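PDB 5MUA: ricin B-related lectin from Polyporus squamosus, which binds galactose and calcium and, as a papain-like chimerolectin, probably combines carbohydrate recognition with calcium-dependent cysteine protease activity. Local coordinates for residues V16-L21 / S38-D43; T213-A218 / L234-M239; L23-S28 / N64-S69; G7-A12 / W49-V54. All coordinates share one frame; numbering follows the deposited sequence. Where two conformers were deposited one is given.

Contact 1. Residues V16-L21 / S38-D43; sequences VANTRL and SSDAVD
The guanidinium of R20 lies flat against the aliphatic part of D40, whose CB sits 3.5 Å from R20 CZ, over the centre of the planar group. R20 reaches this place through a crowded first torsion, its CG held between the backbone N and the carbonyl carbon (chi1 64°), followed by a nearly straight chain. At the edge, R20 NH2 donates to V42 O at 3.0 Å, while NE gives its N-H to a water that also bonds S38 OG and donates to S39 O. D43 OD1, 3.5 Å from R20 NH2, lies well out of the guanidinium plane, so that salt bridge is electrostatic only; the oxygen's hydrogen bonds come from Y10 OH and N47. Y10 makes a cation-pi contact with R20. The D40 carboxylate turns to N18: ND2 donates to the syn lone pair of OD1 at 2.9 Å, with the amide and carboxylate planes 75° apart. The backbones form the open end of an antiparallel hairpin of the beta-trefoil, where R20 N bonds S38 O almost straight at 2.8 Å, and D40 N closes on N18 O. The ST turn and type I turn beginning at S39 fold V42 O and D43 round to the guanidinium. Arginine suits this buried site because its N-H groups serve turn carbonyls, V42 O directly and S39 O through water, and the two nearby acids probably stabilise its charge.

Contact 2. Residues T213-A218 / L234-M239; sequences TVFKGA and LLCGLM
K216 carries the only hydrogen bond between the helix segment T213-A218 and L234-M239: its NZ donates to C236 O at 2.8 Å, in the carbonyl plane. The chain leaves the helix with CG anti to the backbone N (chi1 180°), runs extended as far as CE, and bends at its last torsion (chi4 60°), which brings the ammonium round to the oxygen. On the way its methylenes cross L238 at about a right angle, K216 CD lying 4.0 Å from L238 CB. C236 tucks its sulfur under the start of this chain, SG standing 3.9 Å from K216 CA, and the same atom lies oblique to the F215 ring, 5.0 Å from its centroid. A small, polarisable thiol fits between helix backbone and aromatic ring. The helix is the long one of the papain-like fold: C208, at its start, lines the E64 pocket, and the helix packs here against the strand 233-243. One turn before K216, T213 OG1 touches L238 CD2 at 4.0 Å, but its hydrogen bond is to D209 O, the backbone of a calcium ligand. F215 is fixed from beyond by stacking on F265 and by an edge-to-face meeting with W191. G237, flanking C236, is tied to the next strand by N251 ND2, which donates to its carbonyl, and K216 also packs on T213 of the second subunit.

Contact 3. Residues L23-S28 / N64-S69; sequences LSEDSS and NAFAGS
One hydrogen bond grips N64 OD1: the backbone N of A67 donates along a lone pair of the oxygen, in the carbonyl plane, at 2.9 Å. This is an Asx motif, and asparagine suits the post because the other end of the same amide, ND2, can donate to N46 O. With CG anti to the backbone N (chi1 -168°) and both ends engaged, the amide is fixed in rotation and becomes a firm wall for L23, whose CB lies 3.5 Å from N64 ND2. L23 likewise sends its CG anti to its own N and pushes one methyl, CD2, into the turn that follows strand 59-64. There L23 CD2 meets A67 CB at 3.6 Å and S69 OG at the same distance, the short alanine and serine letting the branched leucine come near. E25 OE2 comes within 4.0 Å of F66 CE2, carboxylate and ring planes 69° apart. Backbone bonds from G68 N to N64 O and from N64 N to S69 O close the turn. No hydrogen bond joins the two trefoil loops, so van der Waals packing holds them together, while hydrogen bonds shape the 64-69 turn and tie both loops to neighbours such as N46.

Contact 4. Residues G7-A12 / W49-V54; sequences GIYYIA and WLIEPV
G7 opens the pairing with two backbone bonds to I51: its N donates to I51 O at 3.2 Å, and its O receives I51 N at 2.9 Å, nearly along the C=O axis. Lacking a side chain, G7 allows the Y9 ring to lie close over its CA on the face shared with W49 and I51. I8 turns to the other face and meets L50, CG1 to CD1 at 3.8 Å; their CA atoms are the closest across the pair at 4.4 Å, as befits a non-hydrogen-bonded position. Y9 restores the bonding, its N donating to W49 O and its O accepting from W49 N at 3.0 Å. Its ring, with CG anti to the carbonyl carbon, crosses I51 at about a right angle; Y9 CD1 touches I51 CD1 at 3.6 Å, while the tyrosine hydroxyl bonds G5 O. I11, past the last bridge, extends CD1 over the five-membered ring of W49, 4.0 Å from its centroid, in a CH-pi contact; the indole NE1 is taken by L21 O. Apolar residues cover both faces of the pair: Y9, W49 and I51 on one, I8 and L50 on the other. The strands cross with a marked twist, 132° between their directions, consistent with the barrel of a beta-trefoil. On its other edge strand 7-13 pairs with strand 144-152, strand 49-53 pairs with 59-64, and strand 178-180 packs beneath I8 and L50.

How the contacts relate
Contact 4 is wholly buried, joining strands of the trefoil barrel through regular backbone bonds and hydrophobic side chains. Contact 1, nested within its loop, is a surface hairpin that relies on charge, amide and water; the two meet where L21 N bonds I11 O. Contact 3, partly buried, lies beside contact 4, with N64 and L23 packed on the W49 indole, and shares with contact 1 the strand 19-23. Across its segments it has van der Waals packing and no hydrogen bond, unlike contact 1. Contact 2, in the papain-like part on the far side of the chain's centre from contact 1, alone joins a helix to a strand, mixing one lysine-to-carbonyl bond with sulfur and aliphatic packing.

Contact 1. Residues V16-L21 / S38-D43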
loop_
_atom_site.group_PDB
_atom_site.type_symbol
_atom_site.label_atom_id
_atom_site.label_comp_id
_atom_site.label_asym_id
_atom_site.label_seq_id
_atom_site.Cartn_x
_atom_site.Cartn_y
_atom_site.Cartn_z
ATOM N N VAL B 16 3.429 -4.047 -42.332
ATOM C CA VAL B 16 2.592 -2.843 -42.451
ATOM C C VAL B 16 2.743 -1.997 -41.196
ATOM O O VAL B 16 2.964 -2.532 -40.131
ATOM C CB VAL B 16 1.119 -3.163 -42.690
ATOM C CG1 VAL B 16 0.958 -3.806 -44.065
ATOM C CG2 VAL B 16 0.561 -4.051 -41.598
ATOM N N ALA B 17 2.580 -0.694 -41.336
ATOM C CA ALA B 17 2.791 0.208 -40.230
ATOM C C ALA B 17 1.641 0.213 -39.216
ATOM O O ALA B 17 0.494 -0.173 -39.492
ATOM C CB ALA B 17 2.989 1.639 -40.747
ATOM N N ASN B 18 1.981 0.709 -38.033
ATOM C CA ASN B 18 0.992 0.958 -37.006
ATOM C C ASN B 18 0.180 -0.254 -36.544
ATOM O O ASN B 18 -0.931 -0.113 -36.072
ATOM C CB ASN B 18 0.063 2.052 -37.469
ATOM C CG ASN B 18 0.786 3.328 -37.734
ATOM O OD1 ASN B 18 0.867 3.796 -38.868
ATOM N ND2 ASN B 18 1.374 3.882 -36.684
ATOM N N THR B 19 0.783 -1.433 -36.660
ATOM C CA THR B 19 0.049 -2.669 -36.476
ATOM C C THR B 19 0.837 -3.589 -35.553
ATOM O O THR B 19 2.011 -3.867 -35.793
ATOM C CB THR B 19 -0.141 -3.359 -37.871
ATOM O OG1 THR B 19 -0.850 -2.446 -38.717
ATOM C CG2 THR B 19 -0.956 -4.588 -37.798
ATOM N N ARG B 20 0.188 -4.017 -34.490
ATOM C CA ARG B 20 0.792 -4.992 -33.576
ATOM C C ARG B 20 -0.199 -6.064 -33.126
ATOM O O ARG B 20 -1.407 -5.978 -33.382
ATOM C CB ARG B 20 1.479 -4.272 -32.432
ATOM C CG ARG B 20 0.505 -3.497 -31.590
ATOM C CD ARG B 20 1.285 -2.512 -30.755
ATOM N NE ARG B 20 0.436 -1.569 -30.095
ATOM C CZ ARG B 20 0.872 -0.487 -29.470
ATOM N NH1 ARG B 20 2.134 -0.172 -29.461
ATOM N NH2 ARG B 20 0.010 0.297 -28.874
ATOM N N LEU B 21 0.338 -7.101 -32.480
ATOM C CA LEU B 21 -0.431 -8.234 -32.133
ATOM C C LEU B 21 -1.173 -8.007 -30.834
ATOM O O LEU B 21 -0.651 -7.418 -29.894
ATOM C CB LEU B 21 0.463 -9.413 -32.015
ATOM C CG LEU B 21 1.083 -9.870 -33.350
ATOM C CD1 LEU B 21 1.803 -11.173 -33.041
ATOM C CD2 LEU B 21 0.029 -10.104 -34.448
ATOM N N SER B 38 -3.869 -5.177 -34.264
ATOM C CA SER B 38 -4.290 -4.111 -33.373
ATOM C C SER B 38 -3.588 -2.856 -33.807
ATOM O O SER B 38 -2.370 -2.850 -34.060
ATOM C CB SER B 38 -3.765 -4.487 -31.959
ATOM O OG SER B 38 -4.146 -3.560 -31.049
ATOM N N SER B 39 -4.321 -1.757 -33.845
ATOM C CA SER B 39 -3.760 -0.435 -34.142
ATOM C C SER B 39 -2.889 0.061 -32.974
ATOM O O SER B 39 -3.315 0.028 -31.824
ATOM C CB SER B 39 -4.883 0.595 -34.367
ATOM O OG SER B 39 -4.321 1.906 -34.534
ATOM N N ASP B 40 -1.700 0.554 -33.279
ATOM C CA ASP B 40 -0.901 1.229 -32.276
ATOM C C ASP B 40 -1.424 2.635 -31.931
ATOM O O ASP B 40 -0.833 3.279 -31.064
ATOM C CB ASP B 40 0.629 1.136 -32.526
ATOM C CG ASP B 40 1.112 2.014 -33.656
ATOM O OD1 ASP B 40 0.323 2.784 -34.167
ATOM O OD2 ASP B 40 2.297 1.894 -34.033
ATOM N N ALA B 41 -2.537 3.084 -32.504
ATOM C CA ALA B 41 -3.152 4.335 -32.005
ATOM C C ALA B 41 -3.834 4.090 -30.676
ATOM O O ALA B 41 -4.132 5.041 -30.019
ATOM C CB ALA B 41 -4.158 4.968 -32.950
ATOM N N VAL B 42 -4.041 2.838 -30.254
ATOM C CA VAL B 42 -4.668 2.598 -28.938
ATOM C C VAL B 42 -3.786 1.603 -28.197
ATOM O O VAL B 42 -2.876 1.015 -28.801
ATOM C CB VAL B 42 -6.129 2.096 -29.040
ATOM C CG1 VAL B 42 -7.049 3.229 -29.560
ATOM C CG2 VAL B 42 -6.255 0.810 -29.908
ATOM N N ASP B 43 -3.993 1.482 -26.885
ATOM C CA ASP B 43 -3.035 0.718 -26.060
ATOM C C ASP B 43 -3.715 -0.281 -25.153
ATOM O O ASP B 43 -3.431 -0.277 -23.929
ATOM C CB ASP B 43 -2.099 1.668 -25.279
ATOM C CG ASP B 43 -0.852 0.997 -24.790
ATOM O OD1 ASP B 43 -0.429 -0.045 -25.405
ATOM O OD2 ASP B 43 -0.267 1.520 -23.803
HETATM O O HOH W 1 -2.533 -1.907 -29.802
#

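Contact 2. Residues T213-A218 / L234-M239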
loop_
_atom_site.group_PDB
_atom_site.type_symbol
_atom_site.label_atom_id
_atom_site.label_comp_id
_atom_site.label_asym_id
_atom_site.label_seq_id
_atom_site.Cartn_x
_atom_site.Cartn_y
_atom_site.Cartn_z
ATOM N N THR B 213 2.062 5.366 0.076
ATOM C CA THR B 213 1.907 3.929 0.361
ATOM C C THR B 213 0.621 3.408 -0.224
ATOM O O THR B 213 0.612 2.316 -0.775
ATOM C CB THR B 213 1.957 3.674 1.887
ATOM O OG1 THR B 213 3.243 4.003 2.324
ATOM C CG2 THR B 213 1.726 2.170 2.224
ATOM N N VAL B 214 -0.490 4.127 -0.065
ATOM C CA VAL B 214 -1.761 3.703 -0.557
ATOM C C VAL B 214 -1.697 3.653 -2.111
ATOM O O VAL B 214 -2.213 2.701 -2.688
ATOM C CB VAL B 214 -2.948 4.573 -0.055
ATOM C CG1 VAL B 214 -4.243 4.253 -0.783
ATOM C CG2 VAL B 214 -3.144 4.335 1.441
ATOM N N PHE B 215 -1.118 4.674 -2.739
ATOM C CA PHE B 215 -1.019 4.647 -4.214
ATOM C C PHE B 215 -0.240 3.411 -4.687
ATOM O O PHE B 215 -0.703 2.730 -5.649
ATOM C CB PHE B 215 -0.477 5.946 -4.818
ATOM C CG PHE B 215 -0.484 5.936 -6.320
ATOM C CD1 PHE B 215 -1.675 5.717 -6.983
ATOM C CD2 PHE B 215 0.692 6.090 -7.038
ATOM C CE1 PHE B 215 -1.713 5.657 -8.379
ATOM C CE2 PHE B 215 0.673 5.998 -8.418
ATOM C CZ PHE B 215 -0.546 5.849 -9.060
ATOM N N LYS B 216 0.872 3.124 -4.021
ATOM C CA LYS B 216 1.645 1.946 -4.321
ATOM C C LYS B 216 0.835 0.673 -4.268
ATOM O O LYS B 216 0.940 -0.241 -5.162
ATOM C CB LYS B 216 2.958 1.887 -3.565
ATOM C CG LYS B 216 3.778 0.657 -3.864
ATOM C CD LYS B 216 5.203 0.716 -3.353
ATOM C CE LYS B 216 5.845 -0.665 -3.523
ATOM N NZ LYS B 216 5.881 -1.114 -4.943
ATOM N N GLY B 217 0.023 0.581 -3.229
ATOM C CA GLY B 217 -0.933 -0.537 -3.169
ATOM C C GLY B 217 -2.013 -0.547 -4.223
ATOM O O GLY B 217 -2.430 -1.654 -4.750
ATOM N N ALA B 218 -2.488 0.643 -4.585
ATOM C CA ALA B 218 -3.459 0.762 -5.690
ATOM C C ALA B 218 -2.916 0.179 -7.007
ATOM O O ALA B 218 -3.634 -0.466 -7.736
ATOM C CB ALA B 218 -3.904 2.213 -5.887
ATOM N N LEU B 234 4.304 -4.903 -11.514
ATOM C CA LEU B 234 4.233 -3.539 -12.025
ATOM C C LEU B 234 5.169 -2.641 -11.247
ATOM O O LEU B 234 5.129 -2.618 -9.991
ATOM C CB LEU B 234 2.790 -3.010 -11.918
ATOM C CG LEU B 234 1.649 -3.788 -12.601
ATOM C CD1 LEU B 234 0.368 -3.012 -12.523
ATOM C CD2 LEU B 234 1.918 -4.205 -14.040
ATOM N N LEU B 235 6.013 -1.882 -11.941
ATOM C CA LEU B 235 6.920 -0.947 -11.274
ATOM C C LEU B 235 6.180 0.229 -10.696
ATOM O O LEU B 235 5.556 0.957 -11.412
ATOM C CB LEU B 235 8.010 -0.412 -12.220
ATOM C CG LEU B 235 9.035 0.534 -11.545
ATOM C CD1 LEU B 235 9.741 -0.087 -10.340
ATOM C CD2 LEU B 235 10.014 1.047 -12.553
ATOM N N CYS B 236 6.217 0.358 -9.359
ATOM C CA CYS B 236 5.691 1.560 -8.735
ATOM C C CYS B 236 6.557 1.772 -7.503
ATOM O O CYS B 236 6.398 1.100 -6.519
ATOM C CB CYS B 236 4.225 1.401 -8.322
ATOM S SG CYS B 236 3.572 2.902 -7.539
ATOM N N GLY B 237 7.459 2.702 -7.588
ATOM C CA GLY B 237 8.363 3.002 -6.472
ATOM C C GLY B 237 7.747 3.850 -5.373
ATOM O O GLY B 237 6.851 4.679 -5.628
ATOM N N LEU B 238 8.238 3.600 -4.181
ATOM C CA LEU B 238 8.021 4.446 -2.984
ATOM C C LEU B 238 9.362 5.072 -2.618
ATOM O O LEU B 238 10.399 4.365 -2.646
ATOM C CB LEU B 238 7.487 3.629 -1.820
ATOM C CG LEU B 238 7.309 4.337 -0.468
ATOM C CD1 LEU B 238 6.303 5.471 -0.622
ATOM C CD2 LEU B 238 6.745 3.355 0.513
ATOM N N MET B 239 9.364 6.389 -2.326
ATOM C CA MET B 239 10.562 7.051 -1.849
ATOM C C MET B 239 10.178 7.942 -0.638
ATOM O O MET B 239 9.118 8.478 -0.596
ATOM C CB MET B 239 11.179 7.959 -2.954
ATOM C CG MET B 239 12.432 7.396 -3.506
ATOM S SD MET B 239 12.898 8.506 -4.836
ATOM C CE MET B 239 13.965 7.287 -5.584
#

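Contact 3. Residues L23-S28 / N64-S69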
loop_
_atom_site.group_PDB
_atom_site.type_symbol
_atom_site.label_atom_id
_atom_site.label_comp_id
_atom_site.label_asym_id
_atom_site.label_seq_id
_atom_site.Cartn_x
_atom_site.Cartn_y
_atom_site.Cartn_z
ATOM N N LEU B 23 -4.631 -10.081 -28.373
ATOM C CA LEU B 23 -5.555 -11.191 -28.262
ATOM C C LEU B 23 -6.988 -10.693 -28.208
ATOM O O LEU B 23 -7.313 -9.790 -27.462
ATOM C CB LEU B 23 -5.213 -12.043 -27.070
ATOM C CG LEU B 23 -5.959 -13.348 -27.046
ATOM C CD1 LEU B 23 -5.369 -14.348 -28.058
ATOM C CD2 LEU B 23 -5.785 -13.954 -25.637
ATOM N N SER B 24 -7.830 -11.280 -29.041
ATOM C CA SER B 24 -9.241 -11.049 -29.065
ATOM C C SER B 24 -9.849 -11.285 -27.724
ATOM O O SER B 24 -9.414 -12.193 -27.020
ATOM C CB SER B 24 -9.967 -11.971 -30.054
ATOM O OG SER B 24 -11.350 -11.598 -30.094
ATOM N N GLU B 25 -10.841 -10.467 -27.367
ATOM C CA GLU B 25 -11.619 -10.756 -26.135
ATOM C C GLU B 25 -12.831 -11.687 -26.323
ATOM O O GLU B 25 -13.485 -12.089 -25.335
ATOM C CB GLU B 25 -12.062 -9.449 -25.471
ATOM C CG GLU B 25 -10.961 -8.529 -25.027
ATOM C CD GLU B 25 -11.549 -7.373 -24.267
ATOM O OE1 GLU B 25 -12.061 -6.479 -24.952
ATOM O OE2 GLU B 25 -11.563 -7.421 -23.020
ATOM N N ASP B 26 -13.115 -12.065 -27.583
ATOM C CA ASP B 26 -14.237 -12.912 -27.905
ATOM C C ASP B 26 -13.810 -14.344 -28.131
ATOM O O ASP B 26 -12.770 -14.632 -28.813
ATOM C CB ASP B 26 -14.936 -12.424 -29.155
ATOM C CG ASP B 26 -15.729 -11.140 -28.920
ATOM O OD1 ASP B 26 -16.307 -10.988 -27.816
ATOM O OD2 ASP B 26 -15.757 -10.347 -29.852
ATOM N N SER B 27 -14.546 -15.222 -27.510
ATOM C CA SER B 27 -14.328 -16.682 -27.699
ATOM C C SER B 27 -15.659 -17.323 -27.449
ATOM O O SER B 27 -16.610 -16.632 -27.125
ATOM C CB SER B 27 -13.233 -17.186 -26.760
ATOM O OG SER B 27 -13.569 -16.926 -25.421
ATOM N N SER B 28 -15.759 -18.628 -27.512
ATOM C CA SER B 28 -17.012 -19.324 -27.165
ATOM C C SER B 28 -16.618 -20.750 -26.781
ATOM O O SER B 28 -15.451 -21.101 -26.835
ATOM C CB SER B 28 -17.957 -19.386 -28.388
ATOM O OG SER B 28 -17.401 -20.304 -29.295
ATOM N N ASN B 64 -0.156 -13.954 -23.296
ATOM C CA ASN B 64 -0.872 -12.681 -23.263
ATOM C C ASN B 64 -0.928 -12.228 -21.791
ATOM O O ASN B 64 -1.429 -12.947 -20.955
ATOM C CB ASN B 64 -2.252 -12.822 -23.890
ATOM C CG ASN B 64 -2.895 -11.500 -24.136
ATOM O OD1 ASN B 64 -3.744 -11.081 -23.380
ATOM N ND2 ASN B 64 -2.497 -10.823 -25.215
ATOM N N ALA B 65 -0.309 -11.107 -21.446
ATOM C CA ALA B 65 -0.203 -10.720 -20.011
ATOM C C ALA B 65 -1.637 -10.531 -19.488
ATOM O O ALA B 65 -1.919 -10.913 -18.337
ATOM C CB ALA B 65 0.607 -9.440 -19.820
ATOM N N PHE B 66 -2.498 -9.905 -20.301
ATOM C CA PHE B 66 -3.852 -9.580 -19.896
ATOM C C PHE B 66 -4.681 -10.846 -19.691
ATOM O O PHE B 66 -5.152 -11.109 -18.610
ATOM C CB PHE B 66 -4.501 -8.620 -20.902
ATOM C CG PHE B 66 -5.939 -8.251 -20.592
ATOM C CD1 PHE B 66 -6.232 -7.337 -19.591
ATOM C CD2 PHE B 66 -7.001 -8.861 -21.268
ATOM C CE1 PHE B 66 -7.556 -7.026 -19.297
ATOM C CE2 PHE B 66 -8.336 -8.571 -20.975
ATOM C CZ PHE B 66 -8.601 -7.620 -19.995
ATOM N N ALA B 67 -4.835 -11.655 -20.758
ATOM C CA ALA B 67 -5.773 -12.773 -20.775
ATOM C C ALA B 67 -5.210 -14.036 -20.143
ATOM O O ALA B 67 -5.985 -14.933 -19.778
ATOM C CB ALA B 67 -6.258 -13.078 -22.194
ATOM N N GLY B 68 -3.916 -14.107 -19.979
ATOM C CA GLY B 68 -3.230 -15.289 -19.449
ATOM C C GLY B 68 -3.020 -16.418 -20.443
ATOM O O GLY B 68 -2.244 -17.354 -20.161
ATOM N N SER B 69 -3.749 -16.360 -21.553
ATOM C CA SER B 69 -3.735 -17.354 -22.641
ATOM C C SER B 69 -2.318 -17.350 -23.296
ATOM O O SER B 69 -1.625 -16.334 -23.383
ATOM C CB SER B 69 -4.719 -16.905 -23.755
ATOM O OG SER B 69 -6.007 -16.736 -23.300
#

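Contact 4. Residues G7-A12 / W49-V54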
loop_
_atom_site.group_PDB
_atom_site.type_symbol
_atom_site.label_atom_id
_atom_site.label_comp_id
_atom_site.label_asym_id
_atom_site.label_seq_id
_atom_site.Cartn_x
_atom_site.Cartn_y
_atom_site.Cartn_z
ATOM N N GLY B 7 11.078 -11.151 -21.148
ATOM C CA GLY B 7 10.605 -9.772 -21.056
ATOM C C GLY B 7 9.170 -9.615 -21.493
ATOM O O GLY B 7 8.497 -10.606 -21.832
ATOM N N ILE B 8 8.672 -8.401 -21.459
ATOM C CA ILE B 8 7.299 -8.082 -21.917
ATOM C C ILE B 8 7.481 -7.139 -23.072
ATOM O O ILE B 8 8.335 -6.197 -23.014
ATOM C CB ILE B 8 6.447 -7.406 -20.804
ATOM C CG1 ILE B 8 6.325 -8.426 -19.640
ATOM C CG2 ILE B 8 5.112 -6.987 -21.335
ATOM C CD1 ILE B 8 5.825 -7.839 -18.327
ATOM N N TYR B 9 6.733 -7.397 -24.147
ATOM C CA TYR B 9 6.932 -6.724 -25.407
ATOM C C TYR B 9 5.657 -6.394 -26.130
ATOM O O TYR B 9 4.636 -7.078 -25.967
ATOM C CB TYR B 9 7.696 -7.637 -26.329
ATOM C CG TYR B 9 9.025 -8.051 -25.880
ATOM C CD1 TYR B 9 9.213 -9.201 -25.114
ATOM C CD2 TYR B 9 10.139 -7.345 -26.297
ATOM C CE1 TYR B 9 10.459 -9.576 -24.741
ATOM C CE2 TYR B 9 11.427 -7.736 -25.971
ATOM C CZ TYR B 9 11.601 -8.886 -25.187
ATOM O OH TYR B 9 12.878 -9.271 -24.850
ATOM N N TYR B 10 5.687 -5.345 -26.948
ATOM C CA TYR B 10 4.757 -5.251 -28.091
ATOM C C TYR B 10 5.404 -6.032 -29.213
ATOM O O TYR B 10 6.666 -6.034 -29.352
ATOM C CB TYR B 10 4.623 -3.806 -28.593
ATOM C CG TYR B 10 3.969 -2.800 -27.668
ATOM C CD1 TYR B 10 2.740 -3.040 -27.082
ATOM C CD2 TYR B 10 4.549 -1.515 -27.524
ATOM C CE1 TYR B 10 2.138 -2.071 -26.265
ATOM C CE2 TYR B 10 3.944 -0.519 -26.738
ATOM C CZ TYR B 10 2.760 -0.809 -26.096
ATOM O OH TYR B 10 2.116 0.164 -25.314
ATOM N N ILE B 11 4.592 -6.746 -29.957
ATOM C CA ILE B 11 5.082 -7.486 -31.140
ATOM C C ILE B 11 4.388 -6.797 -32.316
ATOM O O ILE B 11 3.184 -6.941 -32.513
ATOM C CB ILE B 11 4.691 -8.971 -31.070
ATOM C CG1 ILE B 11 5.179 -9.639 -29.759
ATOM C CG2 ILE B 11 5.237 -9.724 -32.297
ATOM C CD1 ILE B 11 4.731 -11.084 -29.587
ATOM N N ALA B 12 5.140 -6.021 -33.098
ATOM C CA ALA B 12 4.548 -5.254 -34.192
ATOM C C ALA B 12 4.943 -5.866 -35.524
ATOM O O ALA B 12 6.061 -6.357 -35.665
ATOM C CB ALA B 12 5.053 -3.800 -34.184
ATOM N N TRP B 49 2.731 -8.808 -24.450
ATOM C CA TRP B 49 3.149 -10.207 -24.517
ATOM C C TRP B 49 4.325 -10.507 -23.612
ATOM O O TRP B 49 5.406 -9.869 -23.703
ATOM C CB TRP B 49 3.497 -10.595 -25.956
ATOM C CG TRP B 49 2.310 -10.431 -26.851
ATOM C CD1 TRP B 49 2.006 -9.318 -27.593
ATOM C CD2 TRP B 49 1.184 -11.339 -27.045
ATOM N NE1 TRP B 49 0.844 -9.504 -28.250
ATOM C CE2 TRP B 49 0.314 -10.722 -27.954
ATOM C CE3 TRP B 49 0.877 -12.624 -26.590
ATOM C CZ2 TRP B 49 -0.885 -11.331 -28.403
ATOM C CZ3 TRP B 49 -0.311 -13.253 -27.034
ATOM C CH2 TRP B 49 -1.180 -12.592 -27.938
ATOM N N LEU B 50 4.114 -11.481 -22.725
ATOM C CA LEU B 50 5.104 -11.924 -21.763
ATOM C C LEU B 50 5.760 -13.156 -22.343
ATOM O O LEU B 50 5.121 -14.145 -22.552
ATOM C CB LEU B 50 4.459 -12.266 -20.390
ATOM C CG LEU B 50 5.384 -12.950 -19.367
ATOM C CD1 LEU B 50 6.629 -12.114 -18.987
ATOM C CD2 LEU B 50 4.654 -13.231 -18.079
ATOM N N ILE B 51 7.046 -13.016 -22.633
ATOM C CA ILE B 51 7.820 -13.975 -23.411
ATOM C C ILE B 51 8.807 -14.586 -22.461
ATOM O O ILE B 51 9.640 -13.870 -21.871
ATOM C CB ILE B 51 8.477 -13.273 -24.600
ATOM C CG1 ILE B 51 7.384 -12.746 -25.493
ATOM C CG2 ILE B 51 9.322 -14.299 -25.372
ATOM C CD1 ILE B 51 7.887 -12.110 -26.783
ATOM N N GLU B 52 8.655 -15.875 -22.226
ATOM C CA GLU B 52 9.392 -16.587 -21.191
ATOM C C GLU B 52 10.203 -17.764 -21.758
ATOM O O GLU B 52 9.679 -18.592 -22.434
ATOM C CB GLU B 52 8.510 -17.042 -20.036
ATOM C CG GLU B 52 7.832 -15.896 -19.306
ATOM C CD GLU B 52 6.719 -16.323 -18.362
ATOM O OE1 GLU B 52 5.679 -16.785 -18.858
ATOM O OE2 GLU B 52 6.920 -16.251 -17.124
ATOM N N PRO B 53 11.481 -17.834 -21.390
ATOM C CA PRO B 53 12.340 -18.908 -21.899
ATOM C C PRO B 53 11.886 -20.237 -21.381
ATOM O O PRO B 53 11.460 -20.310 -20.215
ATOM C CB PRO B 53 13.739 -18.523 -21.380
ATOM C CG PRO B 53 13.491 -17.710 -20.159
ATOM C CD PRO B 53 12.202 -16.940 -20.469
ATOM N N VAL B 54 11.969 -21.282 -22.187
ATOM C CA VAL B 54 11.643 -22.620 -21.719
ATOM C C VAL B 54 12.867 -23.567 -21.650
ATOM O O VAL B 54 12.698 -24.750 -21.613
ATOM C CB VAL B 54 10.542 -23.319 -22.530
ATOM C CG1 VAL B 54 9.186 -22.658 -22.323
ATOM C CG2 VAL B 54 10.928 -23.362 -23.973
#